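Local coordinates for bucandin (Bungarus candidus, PDB 1F94), which is a three-finger toxin of krait venom that may enhance presynaptic acetylcholine release, at residues M1-R5 / K14-S18. Residues are numbered along the deposited sequence; the frame is centred on the assembly and turned at random.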
loop_
_atom_site.group_PDB
_atom_site.type_symbol
_atom_site.label_atom_id
_atom_site.label_comp_id
_atom_site.label_asym_id
_atom_site.label_seq_id
_atom_site.Cartn_x
_atom_site.Cartn_y
_atom_site.Cartn_z
ATOM N N MET A 1 10.374 -7.071 -7.204
ATOM C CA MET A 1 9.766 -6.816 -5.885
ATOM C C MET A 1 8.247 -7.057 -5.985
ATOM O O MET A 1 7.676 -6.827 -7.048
ATOM C CB MET A 1 10.047 -5.349 -5.546
ATOM C CG MET A 1 9.606 -4.908 -4.194
ATOM S SD MET A 1 10.137 -3.292 -3.684
ATOM C CE MET A 1 8.677 -2.337 -3.990
ATOM N N GLU A 2 7.679 -7.454 -4.853
ATOM C CA GLU A 2 6.254 -7.591 -4.696
ATOM C C GLU A 2 5.818 -6.728 -3.535
ATOM O O GLU A 2 6.577 -6.414 -2.641
ATOM C CB GLU A 2 5.850 -9.051 -4.387
ATOM C CG GLU A 2 6.140 -10.035 -5.539
ATOM C CD GLU A 2 5.811 -11.488 -5.109
ATOM O OE1 GLU A 2 5.969 -11.845 -3.898
ATOM O OE2 GLU A 2 5.369 -12.266 -5.952
ATOM N N CYS A 3 4.528 -6.374 -3.535
ATOM C CA CYS A 3 3.869 -5.747 -2.434
ATOM C C CYS A 3 2.589 -6.518 -2.114
ATOM O O CYS A 3 2.093 -7.283 -2.928
ATOM C CB CYS A 3 3.446 -4.291 -2.783
ATOM S SG CYS A 3 4.831 -3.223 -3.211
ATOM N N TYR A 4 2.065 -6.290 -0.920
ATOM C CA TYR A 4 0.725 -6.781 -0.593
ATOM C C TYR A 4 -0.324 -5.924 -1.256
ATOM O O TYR A 4 -0.140 -4.727 -1.533
ATOM C CB TYR A 4 0.501 -6.835 0.929
ATOM C CG TYR A 4 1.338 -7.869 1.592
ATOM C CD1 TYR A 4 2.390 -7.559 2.466
ATOM C CD2 TYR A 4 1.099 -9.242 1.346
ATOM C CE1 TYR A 4 3.127 -8.562 3.055
ATOM C CE2 TYR A 4 1.813 -10.241 1.919
ATOM C CZ TYR A 4 2.863 -9.896 2.789
ATOM O OH TYR A 4 3.607 -10.866 3.372
ATOM N N ARG A 5 -1.486 -6.548 -1.494
ATOM C CA ARG A 5 -2.679 -5.885 -1.953
ATOM C C ARG A 5 -3.883 -6.553 -1.273
ATOM O O ARG A 5 -3.772 -7.664 -0.729
ATOM C CB ARG A 5 -2.832 -5.795 -3.456
ATOM C CG ARG A 5 -3.161 -7.068 -4.133
ATOM C CD ARG A 5 -3.442 -6.955 -5.624
ATOM N NE ARG A 5 -4.052 -8.198 -6.095
ATOM C CZ ARG A 5 -5.359 -8.512 -6.057
ATOM N NH1 ARG A 5 -6.310 -7.708 -5.602
ATOM N NH2 ARG A 5 -5.697 -9.698 -6.532
ATOM N N LYS A 14 -0.401 -11.027 -2.949
ATOM C CA LYS A 14 0.869 -10.523 -3.435
ATOM C C LYS A 14 0.734 -10.059 -4.864
ATOM O O LYS A 14 0.072 -10.681 -5.678
ATOM C CB LYS A 14 1.949 -11.611 -3.376
ATOM C CG LYS A 14 2.187 -12.125 -1.942
ATOM C CD LYS A 14 3.208 -13.288 -1.983
ATOM C CE LYS A 14 3.150 -14.155 -0.770
ATOM N NZ LYS A 14 2.151 -15.271 -0.713
ATOM N N ILE A 15 1.368 -8.904 -5.185
ATOM C CA ILE A 15 1.370 -8.380 -6.543
ATOM C C ILE A 15 2.775 -7.957 -6.942
ATOM O O ILE A 15 3.465 -7.288 -6.146
ATOM C CB ILE A 15 0.350 -7.243 -6.686
ATOM C CG1 ILE A 15 0.233 -6.786 -8.118
ATOM C CG2 ILE A 15 0.627 -6.091 -5.759
ATOM C CD1 ILE A 15 -1.097 -6.172 -8.467
ATOM N N THR A 16 3.191 -8.300 -8.114
ATOM C CA THR A 16 4.499 -7.945 -8.626
ATOM C C THR A 16 4.491 -6.497 -9.034
ATOM O O THR A 16 3.583 -6.025 -9.748
ATOM C CB THR A 16 4.872 -8.808 -9.827
ATOM O OG1 THR A 16 4.946 -10.164 -9.370
ATOM C CG2 THR A 16 6.247 -8.450 -10.369
ATOM N N CYS A 17 5.523 -5.766 -8.642
ATOM C CA CYS A 17 5.761 -4.399 -9.012
ATOM C C CYS A 17 6.644 -4.333 -10.259
ATOM O O CYS A 17 7.552 -5.126 -10.467
ATOM C CB CYS A 17 6.524 -3.670 -7.886
ATOM S SG CYS A 17 5.842 -3.775 -6.231
ATOM N N SER A 18 6.335 -3.342 -11.082
ATOM C CA SER A 18 7.294 -3.067 -12.171
ATOM C C SER A 18 8.577 -2.489 -11.586
ATOM O O SER A 18 8.620 -1.987 -10.467
ATOM C CB SER A 18 6.728 -2.067 -13.132
ATOM O OG SER A 18 6.532 -0.848 -12.496
HETATM O O HOH W 1 10.015 -4.973 -9.284
HETATM O O HOH W 2 -2.256 -10.276 -6.927
#
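Cys3 and Ile15 face each other as an antiparallel hydrogen-bonded pair: Cys3 N donates to Ile15 O at 3.0 Å, and Ile15 N returns the bond to Cys3 O at 2.9 Å. Toward the amino terminus, Cys17 N donates almost straight (170°) to Met1 O. A water bridges Met1 N and Cys17 O at this end; another, in the plane of the Arg5 guanidinium, accepts from Arg5 NE and donates to Lys14 O. Glu2 and Lys14 lie on the same face of the hairpin, where Glu2 OE1 touches the aliphatic Lys14 CD at 3.7 Å. Lys14 bends at its last torsion (chi4 85°), and its NZ stays 6.0 Å from Glu2 OE1, too far for a salt bridge. Arg5 and Ile15 cross at about a right angle, with Arg5 CD 3.8 Å from Ile15 CD1. Both cysteines are buried, with Cys3 SG and Cys17 SG 3.2 Å apart; not bonded to each other, they form disulfides with Cys24 and Cys39. Met1, bent at chi3 (101°), brings CE to 3.9 Å from Cys17 SG. Backbone bonds thus zip up the base of the first finger, while two neighbouring disulfides anchor it covalently in the cystine-rich core characteristic of three-finger toxins.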